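Local coordinates for nucleoside permease NupG (Escherichia coli K-12, PDB 7DLA), which carries a broad range of purine and pyrimidine nucleosides across the bacterial inner membrane together with protons, drawing on the proton motive force, at residues Ser11-Cys16 and Ala170-Phe175; Val61-Leu66 and Lys186-Gln191; Ala296-Gly301 and Val312-Val317. The protein carries 1 engineered substitution. One frame throughout, in Å; residues are numbered along the deposited sequence.

Contact 1 of 3, residues Ser11-Cys16 and Ala170-Phe175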
loop_
_atom_site.group_PDB
_atom_site.type_symbol
_atom_site.label_atom_id
_atom_site.label_comp_id
_atom_site.label_asym_id
_atom_site.label_seq_id
_atom_site.Cartn_x
_atom_site.Cartn_y
_atom_site.Cartn_z
ATOM N N SER A 11 -6.122 14.522 -5.937
ATOM C CA SER A 11 -5.362 13.765 -4.943
ATOM C C SER A 11 -6.299 13.217 -3.875
ATOM O O SER A 11 -6.330 11.996 -3.623
ATOM C CB SER A 11 -4.279 14.657 -4.326
ATOM O OG SER A 11 -3.143 13.919 -3.925
ATOM N N PHE A 12 -7.079 14.114 -3.250
ATOM C CA PHE A 12 -8.061 13.725 -2.249
ATOM C C PHE A 12 -8.856 12.520 -2.713
ATOM O O PHE A 12 -8.864 11.481 -2.051
ATOM C CB PHE A 12 -9.036 14.859 -1.967
ATOM C CG PHE A 12 -9.900 14.593 -0.769
ATOM C CD1 PHE A 12 -9.438 14.857 0.508
ATOM C CD2 PHE A 12 -11.186 14.133 -0.917
ATOM C CE1 PHE A 12 -10.227 14.619 1.613
ATOM C CE2 PHE A 12 -11.967 13.862 0.193
ATOM C CZ PHE A 12 -11.478 14.116 1.463
ATOM N N LEU A 13 -9.544 12.659 -3.851
ATOM C CA LEU A 13 -10.463 11.629 -4.329
ATOM C C LEU A 13 -9.734 10.334 -4.641
ATOM O O LEU A 13 -10.189 9.242 -4.253
ATOM C CB LEU A 13 -11.218 12.120 -5.569
ATOM C CG LEU A 13 -12.231 13.213 -5.333
ATOM C CD1 LEU A 13 -12.961 13.456 -6.608
ATOM C CD2 LEU A 13 -13.163 12.716 -4.272
ATOM N N GLN A 14 -8.627 10.441 -5.392
ATOM C CA GLN A 14 -7.796 9.321 -5.794
ATOM C C GLN A 14 -7.547 8.412 -4.609
ATOM O O GLN A 14 -7.564 7.180 -4.722
ATOM C CB GLN A 14 -6.459 9.812 -6.341
ATOM C CG GLN A 14 -5.427 8.711 -6.441
ATOM C CD GLN A 14 -5.620 7.850 -7.670
ATOM O OE1 GLN A 14 -6.142 8.312 -8.680
ATOM N NE2 GLN A 14 -5.240 6.588 -7.581
ATOM N N PHE A 15 -7.326 9.020 -3.455
ATOM C CA PHE A 15 -7.014 8.191 -2.304
ATOM C C PHE A 15 -8.181 7.966 -1.365
ATOM O O PHE A 15 -8.206 6.950 -0.667
ATOM C CB PHE A 15 -5.846 8.802 -1.556
ATOM C CG PHE A 15 -4.592 8.689 -2.302
ATOM C CD1 PHE A 15 -4.073 7.437 -2.588
ATOM C CD2 PHE A 15 -3.956 9.810 -2.791
ATOM C CE1 PHE A 15 -2.901 7.320 -3.301
ATOM C CE2 PHE A 15 -2.784 9.705 -3.497
ATOM C CZ PHE A 15 -2.254 8.457 -3.755
ATOM N N CYS A 16 -9.138 8.880 -1.324
ATOM C CA CYS A 16 -10.328 8.668 -0.525
ATOM C C CYS A 16 -11.012 7.388 -0.956
ATOM O O CYS A 16 -11.328 6.535 -0.122
ATOM C CB CYS A 16 -11.267 9.856 -0.680
ATOM S SG CYS A 16 -12.358 10.003 0.690
ATOM N N ALA A 170 -16.734 7.398 -8.888
ATOM C CA ALA A 170 -17.557 8.043 -9.908
ATOM C C ALA A 170 -17.458 9.559 -9.831
ATOM O O ALA A 170 -17.318 10.231 -10.860
ATOM C CB ALA A 170 -19.005 7.605 -9.756
ATOM N N ILE A 171 -17.579 10.107 -8.620
ATOM C CA ILE A 171 -17.311 11.518 -8.396
ATOM C C ILE A 171 -15.977 11.890 -9.011
ATOM O O ILE A 171 -15.863 12.891 -9.733
ATOM C CB ILE A 171 -17.334 11.793 -6.881
ATOM C CG1 ILE A 171 -18.739 11.461 -6.341
ATOM C CG2 ILE A 171 -16.804 13.224 -6.572
ATOM C CD1 ILE A 171 -19.154 12.153 -5.061
ATOM N N LEU A 172 -14.957 11.076 -8.744
ATOM C CA LEU A 172 -13.645 11.214 -9.355
ATOM C C LEU A 172 -13.731 11.264 -10.863
ATOM O O LEU A 172 -13.298 12.242 -11.461
ATOM C CB LEU A 172 -12.726 10.073 -8.895
ATOM C CG LEU A 172 -11.265 10.251 -9.251
ATOM C CD1 LEU A 172 -10.843 11.608 -8.830
ATOM C CD2 LEU A 172 -10.424 9.221 -8.526
ATOM N N VAL A 173 -14.249 10.210 -11.494
ATOM C CA VAL A 173 -14.318 10.151 -12.949
ATOM C C VAL A 173 -14.898 11.438 -13.500
ATOM O O VAL A 173 -14.337 12.035 -14.428
ATOM C CB VAL A 173 -15.115 8.939 -13.458
ATOM C CG1 VAL A 173 -14.745 8.705 -14.918
ATOM C CG2 VAL A 173 -14.741 7.675 -12.690
ATOM N N LEU A 174 -16.012 11.880 -12.926
ATOM C CA LEU A 174 -16.576 13.153 -13.353
ATOM C C LEU A 174 -15.561 14.280 -13.211
ATOM O O LEU A 174 -15.414 15.112 -14.115
ATOM C CB LEU A 174 -17.842 13.467 -12.561
ATOM C CG LEU A 174 -19.055 12.592 -12.863
ATOM C CD1 LEU A 174 -20.218 12.986 -11.976
ATOM C CD2 LEU A 174 -19.382 12.748 -14.343
ATOM N N PHE A 175 -14.837 14.323 -12.088
ATOM C CA PHE A 175 -13.878 15.405 -11.911
ATOM C C PHE A 175 -12.734 15.323 -12.897
ATOM O O PHE A 175 -12.188 16.358 -13.270
ATOM C CB PHE A 175 -13.359 15.434 -10.488
ATOM C CG PHE A 175 -13.172 16.821 -9.964
ATOM C CD1 PHE A 175 -12.096 17.587 -10.385
ATOM C CD2 PHE A 175 -14.068 17.362 -9.065
ATOM C CE1 PHE A 175 -11.919 18.871 -9.926
ATOM C CE2 PHE A 175 -13.899 18.654 -8.612
ATOM C CZ PHE A 175 -12.815 19.404 -9.043
#
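Leu13 and Leu172 stand level where the segments Ser11-Cys16 and Ala170-Phe175 run nearly antiparallel, their axes 9.4 Å apart at closest and their directions at 149°. Two transmembrane helices, the first and the sixth of the chain, meet here through aliphatic side chains, with no hydrogen bond between the segments. The two leucines point at the opposite helix and slide past each other in opposite directions. Leu172 has CG anti to its backbone N (chi1 -169°), and its CD1 lies alongside Leu13, 3.3 Å from Leu13 CB and 3.6 Å from Leu13 CD1. Leu13 CD1 in turn reaches the backbone of the sixth helix, 3.6 Å from Leu172 CA. Three residues within about one turn of that helix touch the same methyl: besides Leu172, Ile171 CG2 lies 3.9 Å from Leu13 CD1, and Phe175 meets it with CB rather than with its ring. The second branch of Leu172 goes the other way, CD2 resting against the backbone of Gln14 at 3.8 Å from Gln14 CA. An alanine in place of Leu172 would probably open a gap beside Leu13 CB and uncover the Gln14 backbone, while Leu13 CD1 could still meet the retained CA and CB. The amide of Gln14, beside this interface, is bonded to other helices: OE1 to His76 and Tyr72 of helix 68-86, and NE2 to Thr109 of helix 92-122. Leu172 also packs on Tyr72 and His76, bordering that polar cluster with hydrocarbon. The division of labour is instructive: the two segments meet through hydrocarbon contacts, whereas the amide next door, buried and bonded at both its oxygen and its nitrogen, ties the first helix to the third and fourth.

Contact 2 of 3, residues Val61-Leu66 and Lys186-Gln191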
loop_
_atom_site.group_PDB
_atom_site.type_symbol
_atom_site.label_atom_id
_atom_site.label_comp_id
_atom_site.label_asym_id
_atom_site.label_seq_id
_atom_site.Cartn_x
_atom_site.Cartn_y
_atom_site.Cartn_z
ATOM N N VAL A 61 0.880 2.998 -22.538
ATOM C CA VAL A 61 -0.161 3.510 -23.434
ATOM C C VAL A 61 -0.359 5.009 -23.215
ATOM O O VAL A 61 -0.550 5.768 -24.175
ATOM C CB VAL A 61 -1.493 2.741 -23.291
ATOM C CG1 VAL A 61 -1.274 1.234 -23.333
ATOM C CG2 VAL A 61 -2.277 3.177 -22.084
ATOM N N ALA A 62 -0.289 5.463 -21.957
ATOM C CA ALA A 62 -0.347 6.892 -21.669
ATOM C C ALA A 62 0.709 7.645 -22.453
ATOM O O ALA A 62 0.444 8.730 -22.988
ATOM C CB ALA A 62 -0.166 7.132 -20.172
ATOM N N ASP A 63 1.918 7.066 -22.543
ATOM C CA ASP A 63 3.013 7.721 -23.255
ATOM C C ASP A 63 2.920 7.606 -24.773
ATOM O O ASP A 63 3.561 8.401 -25.473
ATOM C CB ASP A 63 4.370 7.182 -22.818
ATOM C CG ASP A 63 5.467 8.232 -22.946
ATOM O OD1 ASP A 63 5.435 9.244 -22.213
ATOM O OD2 ASP A 63 6.325 8.075 -23.842
ATOM N N LYS A 64 2.172 6.639 -25.323
ATOM C CA LYS A 64 2.224 6.537 -26.784
ATOM C C LYS A 64 0.889 6.646 -27.528
ATOM O O LYS A 64 0.895 7.181 -28.636
ATOM C CB LYS A 64 2.955 5.247 -27.235
ATOM C CG LYS A 64 4.475 5.206 -26.893
ATOM C CD LYS A 64 5.147 3.901 -27.322
ATOM C CE LYS A 64 4.277 3.192 -28.364
ATOM N NZ LYS A 64 4.988 2.181 -29.189
ATOM N N TRP A 65 -0.244 6.175 -26.994
ATOM C CA TRP A 65 -1.464 6.170 -27.819
ATOM C C TRP A 65 -2.699 6.893 -27.250
ATOM O O TRP A 65 -3.651 7.118 -28.006
ATOM C CB TRP A 65 -1.893 4.734 -28.185
ATOM C CG TRP A 65 -0.827 3.758 -28.671
ATOM C CD1 TRP A 65 -0.392 3.595 -29.959
ATOM C CD2 TRP A 65 -0.179 2.716 -27.903
ATOM N NE1 TRP A 65 0.527 2.576 -30.023
ATOM C CE2 TRP A 65 0.670 2.018 -28.778
ATOM C CE3 TRP A 65 -0.216 2.326 -26.558
ATOM C CZ2 TRP A 65 1.470 0.956 -28.350
ATOM C CZ3 TRP A 65 0.584 1.275 -26.141
ATOM C CH2 TRP A 65 1.408 0.605 -27.030
ATOM N N LEU A 66 -2.733 7.255 -25.977
ATOM C CA LEU A 66 -3.973 7.731 -25.406
ATOM C C LEU A 66 -3.634 8.687 -24.281
ATOM O O LEU A 66 -2.826 8.369 -23.414
ATOM C CB LEU A 66 -4.809 6.577 -24.866
ATOM C CG LEU A 66 -6.325 6.712 -24.928
ATOM C CD1 LEU A 66 -7.079 5.443 -24.499
ATOM C CD2 LEU A 66 -6.751 7.885 -24.160
ATOM N N LYS A 186 4.903 11.160 -25.296
ATOM C CA LYS A 186 5.786 10.688 -26.369
ATOM C C LYS A 186 7.251 10.908 -26.012
ATOM O O LYS A 186 8.097 11.098 -26.890
ATOM C CB LYS A 186 5.453 11.375 -27.696
ATOM C CG LYS A 186 4.630 10.539 -28.732
ATOM C CD LYS A 186 4.303 11.428 -29.975
ATOM C CE LYS A 186 3.376 10.706 -30.993
ATOM N NZ LYS A 186 3.334 11.478 -32.317
ATOM N N GLN A 187 7.549 10.881 -24.707
ATOM C CA GLN A 187 8.934 10.989 -24.249
ATOM C C GLN A 187 9.686 9.691 -24.516
ATOM O O GLN A 187 10.812 9.708 -25.024
ATOM C CB GLN A 187 8.954 11.337 -22.763
ATOM C CG GLN A 187 9.153 12.803 -22.479
ATOM C CD GLN A 187 8.728 13.142 -21.085
ATOM O OE1 GLN A 187 8.082 12.331 -20.420
ATOM N NE2 GLN A 187 9.064 14.352 -20.632
ATOM N N GLN A 188 9.059 8.564 -24.189
ATOM C CA GLN A 188 9.509 7.230 -24.565
ATOM C C GLN A 188 9.091 6.968 -26.002
ATOM O O GLN A 188 7.896 6.800 -26.290
ATOM C CB GLN A 188 8.880 6.201 -23.647
ATOM C CG GLN A 188 9.314 6.248 -22.239
ATOM C CD GLN A 188 8.541 5.219 -21.480
ATOM O OE1 GLN A 188 7.431 4.849 -21.894
ATOM N NE2 GLN A 188 9.125 4.695 -20.397
ATOM N N ALA A 189 10.063 6.920 -26.902
ATOM C CA ALA A 189 9.715 6.798 -28.303
ATOM C C ALA A 189 10.738 5.917 -28.978
ATOM O O ALA A 189 10.415 4.849 -29.507
ATOM C CB ALA A 189 9.629 8.187 -28.947
ATOM N N ASN A 190 11.973 6.385 -28.952
ATOM C CA ASN A 190 13.157 5.622 -29.294
ATOM C C ASN A 190 13.524 4.596 -28.243
ATOM O O ASN A 190 14.527 3.908 -28.416
ATOM C CB ASN A 190 14.291 6.615 -29.538
ATOM C CG ASN A 190 14.146 7.278 -30.933
ATOM O OD1 ASN A 190 14.554 6.641 -31.969
ATOM N ND2 ASN A 190 13.345 8.421 -31.001
ATOM N N GLN A 191 12.724 4.454 -27.187
ATOM C CA GLN A 191 13.050 3.509 -26.132
ATOM C C GLN A 191 12.888 2.087 -26.650
ATOM O O GLN A 191 11.877 1.741 -27.273
ATOM C CB GLN A 191 12.139 3.698 -24.925
ATOM C CG GLN A 191 12.811 3.660 -23.566
ATOM C CD GLN A 191 13.382 5.004 -23.162
ATOM O OE1 GLN A 191 13.446 5.940 -23.971
ATOM N NE2 GLN A 191 13.734 5.135 -21.880
#
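Asp63 is the residue through which the cytoplasmic end of helix 37-64 takes hold of the loop Lys186-Gln191, and it does so with both its side chain and its backbone. The hydrogen bonds come first. Gln188 N donates to Asp63 OD2 over 2.8 Å, arriving on the syn side of the carboxylate and 25° out of its plane. Asp63 CG is anti to the backbone N (chi1 -151°), which places CG on the loop side of the helix end. A second, weak bond runs from Lys186 N to Asp63 O, 3.1 Å long, and a CA-H...O contact from Lys186 CA accompanies it to the same oxygen.

Van der Waals contacts fill in around these bonds. Gln188 CB lies 3.2 Å from Asp63 OD2, and the Gln188 side chain crosses that of Asp63 at about a right angle, with amide and carboxylate planes 77° apart. Lys64 adds only its aliphatic part, CG lying 3.8 Å from Gln188 O.

As for electrostatics, a backbone N-H would probably ease the carboxylate's charge, although the loop lies at the surface and also touches a crystal neighbour.

At the end of the helix, Val61 O accepts from the backbone N of Lys64, Trp65 and Leu66, gathering in the turn that follows. The run Ala62-Asp63-Lys64 is consistent with motif A, the signature of the major facilitator superfamily in the loop between the second and third transmembrane helices, and its acidic residue here meets the long cytoplasmic loop joining the sixth and seventh helices.

Contact 3 of 3, residues Ala296-Gly301 and Val312-Val317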
loop_
_atom_site.group_PDB
_atom_site.type_symbol
_atom_site.label_atom_id
_atom_site.label_comp_id
_atom_site.label_asym_id
_atom_site.label_seq_id
_atom_site.Cartn_x
_atom_site.Cartn_y
_atom_site.Cartn_z
ATOM N N ALA A 296 5.882 -7.177 17.603
ATOM C CA ALA A 296 5.981 -7.501 19.024
ATOM C C ALA A 296 4.956 -6.731 19.849
ATOM O O ALA A 296 4.344 -7.288 20.768
ATOM C CB ALA A 296 7.388 -7.204 19.526
ATOM N N LEU A 297 4.753 -5.448 19.533
ATOM C CA LEU A 297 3.806 -4.638 20.291
ATOM C C LEU A 297 2.342 -5.020 19.998
ATOM O O LEU A 297 1.473 -4.911 20.881
ATOM C CB LEU A 297 4.082 -3.162 20.007
ATOM C CG LEU A 297 5.304 -2.563 20.694
ATOM C CD1 LEU A 297 5.493 -1.165 20.248
ATOM C CD2 LEU A 297 5.160 -2.566 22.197
ATOM N N PHE A 298 2.059 -5.451 18.762
ATOM C CA PHE A 298 0.763 -6.043 18.427
ATOM C C PHE A 298 0.506 -7.326 19.205
ATOM O O PHE A 298 -0.628 -7.587 19.623
ATOM C CB PHE A 298 0.723 -6.317 16.928
ATOM C CG PHE A 298 -0.045 -5.315 16.145
ATOM C CD1 PHE A 298 0.092 -3.966 16.396
ATOM C CD2 PHE A 298 -0.778 -5.720 15.032
ATOM C CE1 PHE A 298 -0.590 -3.048 15.634
ATOM C CE2 PHE A 298 -1.441 -4.811 14.252
ATOM C CZ PHE A 298 -1.351 -3.475 14.551
ATOM N N ALA A 299 1.548 -8.152 19.376
ATOM C CA ALA A 299 1.436 -9.419 20.091
ATOM C C ALA A 299 1.030 -9.249 21.551
ATOM O O ALA A 299 0.327 -10.103 22.094
ATOM C CB ALA A 299 2.751 -10.174 20.007
ATOM N N TYR A 300 1.426 -8.166 22.199
ATOM C CA TYR A 300 1.006 -7.919 23.566
ATOM C C TYR A 300 -0.004 -6.797 23.689
ATOM O O TYR A 300 -0.330 -6.395 24.811
ATOM C CB TYR A 300 2.224 -7.645 24.438
ATOM C CG TYR A 300 3.128 -8.825 24.446
ATOM C CD1 TYR A 300 3.946 -9.115 23.369
ATOM C CD2 TYR A 300 3.122 -9.696 25.521
ATOM C CE1 TYR A 300 4.773 -10.229 23.383
ATOM C CE2 TYR A 300 3.920 -10.805 25.542
ATOM C CZ TYR A 300 4.750 -11.072 24.477
ATOM O OH TYR A 300 5.550 -12.188 24.519
ATOM N N GLY A 301 -0.496 -6.310 22.548
ATOM C CA GLY A 301 -1.487 -5.219 22.522
ATOM C C GLY A 301 -2.799 -5.630 23.165
ATOM O O GLY A 301 -3.223 -6.776 22.951
ATOM N N VAL A 312 -0.589 1.684 20.605
ATOM C CA VAL A 312 -0.335 2.999 20.012
ATOM C C VAL A 312 1.142 3.155 19.659
ATOM O O VAL A 312 1.496 3.707 18.602
ATOM C CB VAL A 312 -0.811 4.102 20.978
ATOM C CG1 VAL A 312 -0.121 5.431 20.686
ATOM C CG2 VAL A 312 -2.315 4.237 20.906
ATOM N N LEU A 313 2.020 2.706 20.566
ATOM C CA LEU A 313 3.445 2.593 20.287
ATOM C C LEU A 313 3.704 1.870 18.983
ATOM O O LEU A 313 4.502 2.326 18.157
ATOM C CB LEU A 313 4.130 1.883 21.442
ATOM C CG LEU A 313 4.873 2.730 22.465
ATOM C CD1 LEU A 313 4.050 3.856 23.011
ATOM C CD2 LEU A 313 5.194 1.775 23.581
ATOM N N SER A 314 3.044 0.735 18.788
ATOM C CA SER A 314 3.189 0.020 17.530
ATOM C C SER A 314 2.809 0.894 16.347
ATOM O O SER A 314 3.543 0.960 15.357
ATOM C CB SER A 314 2.343 -1.247 17.519
ATOM O OG SER A 314 2.480 -1.896 16.264
ATOM N N MET A 315 1.629 1.516 16.398
ATOM C CA MET A 315 1.271 2.469 15.340
ATOM C C MET A 315 2.400 3.417 14.966
ATOM O O MET A 315 2.772 3.520 13.792
ATOM C CB MET A 315 0.035 3.268 15.731
ATOM C CG MET A 315 -1.230 2.551 15.586
ATOM S SD MET A 315 -1.433 0.929 16.277
ATOM C CE MET A 315 -1.874 0.082 14.767
ATOM N N ILE A 316 2.936 4.127 15.962
ATOM C CA ILE A 316 4.030 5.071 15.712
ATOM C C ILE A 316 5.192 4.364 15.010
ATOM O O ILE A 316 5.727 4.843 14.002
ATOM C CB ILE A 316 4.506 5.701 17.032
ATOM C CG1 ILE A 316 3.388 6.505 17.709
ATOM C CG2 ILE A 316 5.746 6.567 16.753
ATOM C CD1 ILE A 316 2.890 7.589 16.872
ATOM N N VAL A 317 5.595 3.205 15.544
ATOM C CA VAL A 317 6.718 2.474 14.966
ATOM C C VAL A 317 6.444 2.092 13.523
ATOM O O VAL A 317 7.377 1.977 12.705
ATOM C CB VAL A 317 7.076 1.238 15.816
ATOM C CG1 VAL A 317 8.450 0.770 15.462
ATOM C CG2 VAL A 317 7.141 1.612 17.258
#
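Ser314 OG, anti to its backbone N (chi1 178°), is brought by that torsion to the Phe298 ring, while Leu297 faces Ser314 at the closest backbone approach, 5.4 Å between the CA atoms of Leu297 and Ser314. The frame is a helical hairpin, the ninth and tenth transmembrane helices joined by a short periplasmic turn, and the contact lies on the two legs close to that turn. Leu297 supplies the aliphatic half. Its CB packs on Ser314 CB at 3.6 Å, while its CD1 sits by the backbone of the tenth helix, 3.5 Å from Leu313 CB and near Ser314 N. The two leucine side chains pass at a slant, and Leu313 lies on the protein surface.

Phe298 supplies the aromatic half. Ser314 OG comes obliquely to the ring, 3.2 Å from Phe298 CD1, and the small size of the serine is consistent with the ring's close approach to the helix. The hydroxyl's polar partner is a different residue, Arg294, one turn before Phe298 on the ninth helix, so a hydrogen bond also links the two legs. Other rings complete the surroundings of Phe298, with Trp384 of helix 380-402 edge-to-face and Phe234 meeting it at a shallow angle between planes.

Met315 makes the last approach by folding back. Its CB points away from the ninth helix, but the chain bends at chi2 and at chi3 (-123°), the latter placing CE. A Met-aromatic contact results, with Met315 SD at the edge of the Phe298 ring, 5.5 Å from its centroid. The methyl leads this approach: Met315 CE lies in the plane of the Phe298 ring, 3.5 Å from Phe298 CE1.

In the fold
The three contacts share no helix, and each illustrates a different setting within one major facilitator fold. Contact 1 is buried and joins helices distant in sequence, the first and the sixth; contact 3 is partly buried and joins neighbours in a hairpin near the periplasmic side. Contact 2 lies at the cytoplasmic surface, about 46 Å from contact 3 between centres and across the chain's centre from it. Chemistry follows place: aliphatic packing in contact 1, mixed aliphatic, aromatic and sulfur packing in contact 3, and hydrogen bonds across the segments in contact 2 alone. Along the chain, contacts 1 and 2 interleave, whereas contact 3 follows both.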